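Local coordinates for protein ribokinase, putative (Burkholderia thailandensis, PDB 3B1N) that probably phosphorylates nucleosides as a kinase of the ribokinase (PfkB) family, and binds ADP together with the nucleoside analogue mizoribine, at residues I136-V141 against Y261-G266; A226-R231 against E235-V240; A276-A281 against A301-A306. All coordinates share one frame; numbering follows the deposited sequence.

The three contacts follow the sheet and helices of a ribokinase-like fold from inner strand 138-141 of its large sheet to its nucleotide site. Interactions 1 and 2 both reach this sheet, the first at that strand and the second at the edge hairpin, with centres about 18 Å apart and no touch. Interaction 1 lies away from the ligands: the side chain of Ile263 is about 12 Å from that of Thr220, an ADP-binding residue. Interactions 2 and 3 have centres about 14 Å apart and do meet, Pro238 O lying 2.7 Å from Ser277 OG in a probable hydrogen bond. Val240 of 235-240 and Ser277 and Gly280 of 276-281 belong to the ADP pocket.

Interaction 1 of 3, residues I136-V141 against Y261-G266; sequences IKLAIV and YGIEHG
Lys137 and Leu138 make the whole of this contact from the strand side, meeting Ile263 and Glu264 in the last turn of helix 251-264. Lys137 comes first. Its CG sits between the backbone N and the carbonyl carbon (chi1 52°), and the chain then runs out extended, which carries the ammonium group across to the equally extended Glu264. The ion pair is long, with Lys137 NZ 3.9 Å from Glu264 OE2, and the neighbouring methylene is in fact nearer, Lys137 CE lying 3.6 Å from the same oxygen. A water makes a second, better-formed link: it accepts from Lys137 NZ at 2.9 Å and donates to Glu264 O at 3.1 Å. A weak bond to Leu319 O gives the ammonium group a further partner.

Leu138 supplies the apolar half. With CG anti to the backbone N (chi1 179°), its two methyls are held against the helix, and its side chain crosses that of Ile263 at about a right angle. Leu138 CD2 lies 3.9 Å from Ile263 CG2 and CD1 is almost as close to that methyl, so one branch of the isoleucine meets both. The same CD2 also rests 4.0 Å from Glu264 N, against the helix backbone itself. Further along, Ala139 and Val141 pack on helix 146-158 instead, while backbone bonds tie Leu138 and Ile140 to Leu4 of the adjacent strand 3-6.

Gly266, at positive phi (66°), is the C-prime residue of a Schellman motif closing the helix: Phe267 N bonds to Gly262 O, and Gly266 N to Ile263 O at 3.1 Å. The whole is a helix end laid on an inner parallel strand, with helices packed on both faces of the sheet, as in the alpha/beta/alpha sandwich of ribokinase-like kinases.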
loop_
_atom_site.group_PDB
_atom_site.type_symbol
_atom_site.label_atom_id
_atom_site.label_comp_id
_atom_site.label_asym_id
_atom_site.label_seq_id
_atom_site.Cartn_x
_atom_site.Cartn_y
_atom_site.Cartn_z
ATOM N N ILE B 136 30.076 -12.425 -19.347
ATOM C CA ILE B 136 28.991 -11.481 -19.310
ATOM C C ILE B 136 29.454 -10.330 -20.163
ATOM O O ILE B 136 30.550 -9.784 -19.974
ATOM C CB ILE B 136 28.748 -11.025 -17.838
ATOM C CG1 ILE B 136 28.186 -12.192 -16.997
ATOM C CG2 ILE B 136 27.827 -9.801 -17.760
ATOM C CD1 ILE B 136 26.956 -12.972 -17.559
ATOM N N LYS B 137 28.621 -9.912 -21.097
ATOM C CA LYS B 137 28.977 -8.727 -21.862
ATOM C C LYS B 137 28.326 -7.413 -21.433
ATOM O O LYS B 137 28.762 -6.325 -21.829
ATOM C CB LYS B 137 28.740 -8.952 -23.338
ATOM C CG LYS B 137 27.421 -9.439 -23.765
ATOM C CD LYS B 137 27.666 -9.910 -25.225
ATOM C CE LYS B 137 26.628 -10.796 -25.779
ATOM N NZ LYS B 137 26.929 -10.905 -27.239
ATOM N N LEU B 138 27.319 -7.542 -20.553
ATOM C CA LEU B 138 26.512 -6.386 -20.192
ATOM C C LEU B 138 25.769 -6.797 -18.928
ATOM O O LEU B 138 25.462 -7.965 -18.736
ATOM C CB LEU B 138 25.515 -6.038 -21.311
ATOM C CG LEU B 138 24.556 -4.858 -21.129
ATOM C CD1 LEU B 138 25.207 -3.513 -20.843
ATOM C CD2 LEU B 138 23.550 -4.748 -22.318
ATOM N N ALA B 139 25.498 -5.812 -18.068
ATOM C CA ALA B 139 24.746 -6.116 -16.828
ATOM C C ALA B 139 23.844 -4.971 -16.447
ATOM O O ALA B 139 23.978 -3.859 -16.944
ATOM C CB ALA B 139 25.726 -6.408 -15.680
ATOM N N ILE B 140 22.955 -5.238 -15.481
ATOM C CA ILE B 140 22.230 -4.180 -14.793
ATOM C C ILE B 140 22.259 -4.529 -13.307
ATOM O O ILE B 140 22.175 -5.710 -12.951
ATOM C CB ILE B 140 20.747 -4.106 -15.285
ATOM C CG1 ILE B 140 20.036 -2.893 -14.581
ATOM C CG2 ILE B 140 20.005 -5.434 -15.200
ATOM C CD1 ILE B 140 18.745 -2.475 -15.382
ATOM N N VAL B 141 22.385 -3.502 -12.489
ATOM C CA VAL B 141 22.243 -3.654 -11.029
ATOM C C VAL B 141 20.994 -2.864 -10.643
ATOM O O VAL B 141 20.954 -1.633 -10.750
ATOM C CB VAL B 141 23.464 -3.117 -10.276
ATOM C CG1 VAL B 141 23.217 -3.205 -8.722
ATOM C CG2 VAL B 141 24.768 -3.895 -10.702
ATOM N N TYR B 261 18.479 -5.062 -24.412
ATOM C CA TYR B 261 18.546 -5.785 -25.690
ATOM C C TYR B 261 19.119 -4.835 -26.756
ATOM O O TYR B 261 20.010 -5.235 -27.548
ATOM C CB TYR B 261 17.129 -6.220 -26.110
ATOM C CG TYR B 261 17.133 -7.025 -27.373
ATOM C CD1 TYR B 261 17.370 -8.385 -27.334
ATOM C CD2 TYR B 261 16.940 -6.390 -28.610
ATOM C CE1 TYR B 261 17.374 -9.144 -28.472
ATOM C CE2 TYR B 261 16.952 -7.149 -29.787
ATOM C CZ TYR B 261 17.169 -8.517 -29.688
ATOM O OH TYR B 261 17.172 -9.283 -30.856
ATOM N N GLY B 262 18.634 -3.589 -26.782
ATOM C CA GLY B 262 19.117 -2.612 -27.787
ATOM C C GLY B 262 20.623 -2.366 -27.602
ATOM O O GLY B 262 21.378 -2.342 -28.597
ATOM N N ILE B 263 21.101 -2.178 -26.367
ATOM C CA ILE B 263 22.528 -1.859 -26.128
ATOM C C ILE B 263 23.358 -3.073 -26.629
ATOM O O ILE B 263 24.347 -2.905 -27.380
ATOM C CB ILE B 263 22.776 -1.598 -24.642
ATOM C CG1 ILE B 263 22.094 -0.283 -24.266
ATOM C CG2 ILE B 263 24.292 -1.511 -24.314
ATOM C CD1 ILE B 263 21.997 -0.100 -22.688
ATOM N N GLU B 264 22.980 -4.284 -26.229
ATOM C CA GLU B 264 23.694 -5.507 -26.611
ATOM C C GLU B 264 23.852 -5.602 -28.126
ATOM O O GLU B 264 24.912 -6.005 -28.605
ATOM C CB GLU B 264 22.914 -6.747 -26.089
ATOM C CG GLU B 264 23.372 -8.056 -26.696
ATOM C CD GLU B 264 22.601 -9.271 -26.221
ATOM O OE1 GLU B 264 21.483 -9.147 -25.625
ATOM O OE2 GLU B 264 23.127 -10.376 -26.508
ATOM N N HIS B 265 22.799 -5.286 -28.862
ATOM C CA HIS B 265 22.731 -5.495 -30.322
ATOM C C HIS B 265 23.127 -4.253 -31.093
ATOM O O HIS B 265 22.975 -4.217 -32.321
ATOM C CB HIS B 265 21.338 -5.969 -30.734
ATOM C CG HIS B 265 21.064 -7.369 -30.336
ATOM N ND1 HIS B 265 21.314 -8.444 -31.172
ATOM C CD2 HIS B 265 20.611 -7.894 -29.165
ATOM C CE1 HIS B 265 21.019 -9.567 -30.538
ATOM N NE2 HIS B 265 20.583 -9.264 -29.326
ATOM N N GLY B 266 23.688 -3.252 -30.417
ATOM C CA GLY B 266 24.186 -2.028 -31.098
ATOM C C GLY B 266 23.106 -1.166 -31.751
ATOM O O GLY B 266 23.323 -0.473 -32.742
HETATM O O HOH W 1 26.200 -8.781 -29.041
#

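Interaction 2 of 3, residues A226-R231 against E235-V240; sequences ATIRHR and EQIPAV
Glu235 is gripped twice by the neighbouring strand, through its backbone and through its carboxylate. It forms an antiparallel hydrogen-bonded pair with Ile228: Glu235 N donates to Ile228 O at 2.8 Å, and Ile228 N to Glu235 O at 2.9 Å. Its side chain, bent at chi2 (-52°), brings OE2 to the edge of the His230 ring, and His230 NE2 donates to Glu235 OE2 at 3.0 Å with an N-H...O angle of 162°. The oxygen uses its anti lone pair and lies near the ring plane, although ring and carboxylate planes are turned 33° apart. Trp269 of helix 269-284 meets the histidine ring and also touches Glu235.

Gln236 forms an antiparallel non-hydrogen-bonded pair with Thr227. Their side chains run side by side on the other face, Thr227 CG2 lying 3.3 Å from Gln236 NE2, while the Thr227 hydroxyl bonds to Arg221.

Ile237 closes a second hydrogen-bonded pair, its N reaching Ala226 O at 2.8 Å and its O accepting from Ala226 N at 3.0 Å. On the face shared with Glu235, Ile237 CG1 meets Ile228 CD1 at 4.1 Å, next to helix 269-284. Beyond Ile237 the chain leaves the pairing and runs on to Val240, which touches ADP.

Four backbone bonds and one side-chain bond thus join 226-231 to 235-240; the carboxylate beside His230 NE2 would probably favour a protonated imidazole.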
loop_
_atom_site.group_PDB
_atom_site.type_symbol
_atom_site.label_atom_id
_atom_site.label_comp_id
_atom_site.label_asym_id
_atom_site.label_seq_id
_atom_site.Cartn_x
_atom_site.Cartn_y
_atom_site.Cartn_z
ATOM N N ALA B 226 10.115 8.905 -22.406
ATOM C CA ALA B 226 11.374 8.924 -21.656
ATOM C C ALA B 226 12.372 9.828 -22.332
ATOM O O ALA B 226 12.158 10.173 -23.503
ATOM C CB ALA B 226 11.967 7.473 -21.597
ATOM N N THR B 227 13.455 10.159 -21.623
ATOM C CA THR B 227 14.604 10.856 -22.253
ATOM C C THR B 227 15.869 10.064 -22.075
ATOM O O THR B 227 16.081 9.444 -21.031
ATOM C CB THR B 227 14.785 12.255 -21.674
ATOM O OG1 THR B 227 14.882 12.166 -20.270
ATOM C CG2 THR B 227 13.613 13.136 -22.021
ATOM N N ILE B 228 16.725 10.091 -23.094
ATOM C CA ILE B 228 18.041 9.482 -22.979
ATOM C C ILE B 228 19.077 10.554 -23.275
ATOM O O ILE B 228 19.245 10.986 -24.444
ATOM C CB ILE B 228 18.195 8.350 -23.968
ATOM C CG1 ILE B 228 17.123 7.274 -23.670
ATOM C CG2 ILE B 228 19.625 7.743 -23.894
ATOM C CD1 ILE B 228 17.186 6.016 -24.597
ATOM N N ARG B 229 19.783 10.942 -22.250
ATOM C CA ARG B 229 20.851 11.953 -22.359
ATOM C C ARG B 229 22.193 11.240 -22.488
ATOM O O ARG B 229 22.596 10.480 -21.616
ATOM C CB ARG B 229 20.845 12.823 -21.092
ATOM C CG ARG B 229 22.012 13.813 -21.048
ATOM C CD ARG B 229 21.500 15.214 -21.190
ATOM N NE ARG B 229 21.271 15.839 -19.906
ATOM C CZ ARG B 229 22.101 16.721 -19.347
ATOM N NH1 ARG B 229 23.234 17.051 -19.937
ATOM N NH2 ARG B 229 21.803 17.239 -18.169
ATOM N N HIS B 230 22.911 11.532 -23.577
ATOM C CA HIS B 230 24.211 10.911 -23.854
ATOM C C HIS B 230 25.139 12.008 -24.386
ATOM O O HIS B 230 24.700 13.136 -24.566
ATOM C CB HIS B 230 24.070 9.757 -24.850
ATOM C CG HIS B 230 23.390 10.137 -26.132
ATOM N ND1 HIS B 230 24.079 10.291 -27.324
ATOM C CD2 HIS B 230 22.094 10.413 -26.407
ATOM C CE1 HIS B 230 23.232 10.666 -28.270
ATOM N NE2 HIS B 230 22.019 10.722 -27.747
ATOM N N ARG B 231 26.403 11.651 -24.617
ATOM C CA ARG B 231 27.473 12.531 -25.151
ATOM C C ARG B 231 26.977 13.624 -26.118
ATOM O O ARG B 231 27.129 14.832 -25.868
ATOM C CB ARG B 231 28.515 11.606 -25.835
ATOM C CG ARG B 231 29.775 12.226 -26.460
ATOM C CD ARG B 231 30.921 12.369 -25.463
ATOM N NE ARG B 231 30.793 13.647 -24.761
ATOM C CZ ARG B 231 31.800 14.336 -24.224
ATOM N NH1 ARG B 231 33.050 13.877 -24.287
ATOM N NH2 ARG B 231 31.552 15.498 -23.621
ATOM N N GLU B 235 17.859 12.134 -26.640
ATOM C CA GLU B 235 16.769 11.504 -27.356
ATOM C C GLU B 235 15.512 11.729 -26.546
ATOM O O GLU B 235 15.482 11.414 -25.349
ATOM C CB GLU B 235 17.010 9.992 -27.468
ATOM C CG GLU B 235 18.334 9.613 -28.092
ATOM C CD GLU B 235 18.547 10.310 -29.403
ATOM O OE1 GLU B 235 17.619 10.332 -30.260
ATOM O OE2 GLU B 235 19.649 10.877 -29.564
ATOM N N GLN B 236 14.495 12.294 -27.188
ATOM C CA GLN B 236 13.171 12.347 -26.610
ATOM C C GLN B 236 12.426 11.126 -27.135
ATOM O O GLN B 236 12.049 11.048 -28.316
ATOM C CB GLN B 236 12.447 13.614 -27.038
ATOM C CG GLN B 236 13.167 14.914 -26.649
ATOM C CD GLN B 236 13.132 15.183 -25.157
ATOM O OE1 GLN B 236 14.073 15.754 -24.590
ATOM N NE2 GLN B 236 12.065 14.752 -24.501
ATOM N N ILE B 237 12.204 10.141 -26.264
ATOM C CA ILE B 237 11.615 8.901 -26.693
ATOM C C ILE B 237 10.107 8.991 -26.462
ATOM O O ILE B 237 9.680 9.225 -25.320
ATOM C CB ILE B 237 12.153 7.732 -25.810
ATOM C CG1 ILE B 237 13.695 7.662 -25.829
ATOM C CG2 ILE B 237 11.482 6.375 -26.215
ATOM C CD1 ILE B 237 14.282 7.451 -27.268
ATOM N N PRO B 238 9.309 8.785 -27.504
ATOM C CA PRO B 238 7.853 8.826 -27.295
ATOM C C PRO B 238 7.339 7.597 -26.604
ATOM O O PRO B 238 7.892 6.505 -26.800
ATOM C CB PRO B 238 7.270 8.867 -28.719
ATOM C CG PRO B 238 8.409 8.525 -29.642
ATOM C CD PRO B 238 9.708 8.519 -28.904
ATOM N N ALA B 239 6.238 7.748 -25.871
ATOM C CA ALA B 239 5.487 6.580 -25.462
ATOM C C ALA B 239 4.810 5.890 -26.632
ATOM O O ALA B 239 4.507 6.523 -27.654
ATOM C CB ALA B 239 4.419 6.972 -24.402
ATOM N N VAL B 240 4.548 4.606 -26.486
ATOM C CA VAL B 240 3.680 3.869 -27.392
ATOM C C VAL B 240 2.302 3.855 -26.747
ATOM O O VAL B 240 2.188 3.509 -25.574
ATOM C CB VAL B 240 4.198 2.417 -27.635
ATOM C CG1 VAL B 240 3.276 1.592 -28.506
ATOM C CG2 VAL B 240 5.523 2.485 -28.341
#

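Interaction 3 of 3, residues A276-A281 against A301-A306; sequences ASLMGA and ARFETA. With ADP (adenosine-5'-diphosphate), chain G.
Apolar contact between Leu278 and the pair Arg302 and Phe303 carries the direct helix-to-helix touch. A chi1 of 173° sets CG of Leu278 beside the carbonyl carbon, and the two methyls divide between neighbouring residues: CD1 lies 4.0 Å from Arg302 CB, and CD2 lies 3.8 Å from Phe303 CB and close to the backbone N of Phe303. The Phe303 ring meets this methyl at its edge, near the ring plane, not over a face.

The polar link is indirect. A water donates to Ala281 O at 2.8 Å and accepts, more loosely, from Arg302 NH2 at 3.3 Å, lying in the guanidinium plane at its edge; the bends at chi2 and chi3 of Arg302 fold the group back toward it.

ADP binds to other residues of 276-281. Its O2' donates to Ser277 OG at 3.3 Å, and Gly280, having no side chain, lets the ribose O4' come within 3.5 Å of its CA.

Helix 269-284 therefore lies between helix 251-264, which Ala276 and Met279 touch, and helix 296-307, while its ADP-facing residues border the loop that follows strand 233-237.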
loop_
_atom_site.group_PDB
_atom_site.type_symbol
_atom_site.label_atom_id
_atom_site.label_comp_id
_atom_site.label_asym_id
_atom_site.label_seq_id
_atom_site.Cartn_x
_atom_site.Cartn_y
_atom_site.Cartn_z
ATOM N N ALA B 276 12.457 -0.088 -25.779
ATOM C CA ALA B 276 12.197 -0.059 -24.330
ATOM C C ALA B 276 10.772 0.487 -24.095
ATOM O O ALA B 276 9.992 -0.071 -23.315
ATOM C CB ALA B 276 13.229 0.816 -23.679
ATOM N N SER B 277 10.454 1.603 -24.749
ATOM C CA SER B 277 9.152 2.276 -24.636
ATOM C C SER B 277 8.026 1.339 -25.070
ATOM O O SER B 277 6.989 1.190 -24.367
ATOM C CB SER B 277 9.202 3.508 -25.510
ATOM O OG SER B 277 7.972 4.197 -25.346
ATOM N N LEU B 278 8.253 0.614 -26.160
ATOM C CA LEU B 278 7.277 -0.378 -26.606
ATOM C C LEU B 278 7.079 -1.458 -25.565
ATOM O O LEU B 278 5.926 -1.820 -25.249
ATOM C CB LEU B 278 7.679 -1.008 -27.932
ATOM C CG LEU B 278 6.846 -2.165 -28.410
ATOM C CD1 LEU B 278 5.402 -1.784 -28.636
ATOM C CD2 LEU B 278 7.467 -2.712 -29.705
ATOM N N MET B 279 8.173 -1.982 -24.996
ATOM C CA MET B 279 7.978 -3.047 -23.981
ATOM C C MET B 279 7.163 -2.536 -22.780
ATOM O O MET B 279 6.320 -3.302 -22.290
ATOM C CB MET B 279 9.344 -3.551 -23.518
ATOM C CG MET B 279 10.147 -4.267 -24.667
ATOM S SD MET B 279 9.407 -5.737 -25.321
ATOM C CE MET B 279 9.764 -6.944 -24.014
ATOM N N GLY B 280 7.408 -1.297 -22.351
ATOM C CA GLY B 280 6.614 -0.693 -21.282
ATOM C C GLY B 280 5.132 -0.678 -21.622
ATOM O O GLY B 280 4.255 -0.992 -20.764
ATOM N N ALA B 281 4.817 -0.324 -22.861
ATOM C CA ALA B 281 3.387 -0.321 -23.304
ATOM C C ALA B 281 2.774 -1.667 -23.435
ATOM O O ALA B 281 1.563 -1.827 -23.174
ATOM C CB ALA B 281 3.252 0.463 -24.628
ATOM N N ALA B 301 6.283 -6.384 -35.157
ATOM C CA ALA B 301 5.108 -5.814 -35.875
ATOM C C ALA B 301 4.594 -4.572 -35.173
ATOM O O ALA B 301 4.264 -3.559 -35.813
ATOM C CB ALA B 301 4.018 -6.860 -36.019
ATOM N N ARG B 302 4.513 -4.594 -33.833
ATOM C CA ARG B 302 4.064 -3.433 -33.109
ATOM C C ARG B 302 5.075 -2.280 -33.138
ATOM O O ARG B 302 4.703 -1.099 -33.136
ATOM C CB ARG B 302 3.774 -3.819 -31.642
ATOM C CG ARG B 302 2.519 -4.672 -31.412
ATOM C CD ARG B 302 1.211 -3.806 -31.450
ATOM N NE ARG B 302 1.141 -2.752 -30.408
ATOM C CZ ARG B 302 0.658 -2.927 -29.177
ATOM N NH1 ARG B 302 0.205 -4.126 -28.795
ATOM N NH2 ARG B 302 0.629 -1.892 -28.326
ATOM N N PHE B 303 6.383 -2.602 -33.205
ATOM C CA PHE B 303 7.379 -1.568 -33.314
ATOM C C PHE B 303 7.201 -0.847 -34.674
ATOM O O PHE B 303 7.195 0.374 -34.714
ATOM C CB PHE B 303 8.808 -2.178 -33.237
ATOM C CG PHE B 303 9.897 -1.136 -33.194
ATOM C CD1 PHE B 303 10.557 -0.780 -31.985
ATOM C CD2 PHE B 303 10.281 -0.445 -34.341
ATOM C CE1 PHE B 303 11.540 0.226 -31.924
ATOM C CE2 PHE B 303 11.241 0.548 -34.289
ATOM C CZ PHE B 303 11.912 0.907 -33.077
ATOM N N GLU B 304 7.005 -1.654 -35.726
ATOM C CA GLU B 304 6.779 -1.106 -37.065
ATOM C C GLU B 304 5.539 -0.217 -37.092
ATOM O O GLU B 304 5.589 0.867 -37.641
ATOM C CB GLU B 304 6.629 -2.249 -38.061
ATOM C CG GLU B 304 7.932 -2.842 -38.468
ATOM C CD GLU B 304 8.428 -2.269 -39.792
ATOM O OE1 GLU B 304 9.459 -2.780 -40.279
ATOM O OE2 GLU B 304 7.796 -1.319 -40.329
ATOM N N THR B 305 4.434 -0.671 -36.482
ATOM C CA THR B 305 3.215 0.142 -36.442
ATOM C C THR B 305 3.421 1.443 -35.688
ATOM O O THR B 305 2.979 2.500 -36.136
ATOM C CB THR B 305 2.056 -0.613 -35.843
ATOM O OG1 THR B 305 1.774 -1.732 -36.695
ATOM C CG2 THR B 305 0.825 0.271 -35.773
ATOM N N ALA B 306 4.120 1.388 -34.544
ATOM C CA ALA B 306 4.334 2.592 -33.748
ATOM C C ALA B 306 5.281 3.601 -34.363
ATOM O O ALA B 306 5.060 4.803 -34.254
ATOM C CB ALA B 306 4.884 2.212 -32.327
HETATM P PB ADP G . 8.501 2.793 -13.450
HETATM O O1B ADP G . 8.036 3.833 -12.442
HETATM O O2B ADP G . 9.961 2.521 -13.255
HETATM O O3B ADP G . 7.744 1.528 -13.651
HETATM P PA ADP G . 7.494 4.505 -15.699
HETATM O O1A ADP G . 6.127 4.629 -15.011
HETATM O O2A ADP G . 8.290 5.741 -15.988
HETATM O O3A ADP G . 8.508 3.586 -14.908
HETATM O "O5'" ADP G . 7.126 3.689 -16.980
HETATM C "C5'" ADP G . 8.226 3.220 -17.769
HETATM C "C4'" ADP G . 7.938 3.229 -19.263
HETATM O "O4'" ADP G . 6.810 2.369 -19.533
HETATM C "C3'" ADP G . 7.542 4.617 -19.824
HETATM O "O3'" ADP G . 8.701 5.417 -20.105
HETATM C "C2'" ADP G . 6.682 4.210 -20.993
HETATM O "O2'" ADP G . 7.515 3.903 -22.131
HETATM C "C1'" ADP G . 5.996 2.949 -20.546
HETATM N N9 ADP G . 4.693 3.300 -19.917
HETATM C C8 ADP G . 4.399 3.557 -18.603
HETATM N N7 ADP G . 3.075 3.895 -18.476
HETATM C C5 ADP G . 2.564 3.930 -19.697
HETATM C C6 ADP G . 1.256 4.250 -20.263
HETATM N N6 ADP G . 0.260 4.607 -19.403
HETATM N N1 ADP G . 1.095 4.174 -21.571
HETATM C C2 ADP G . 2.096 3.819 -22.412
HETATM N N3 ADP G . 3.312 3.491 -21.955
HETATM C C4 ADP G . 3.603 3.553 -20.656
HETATM O O HOH W 2 -0.291 -2.077 -25.200
#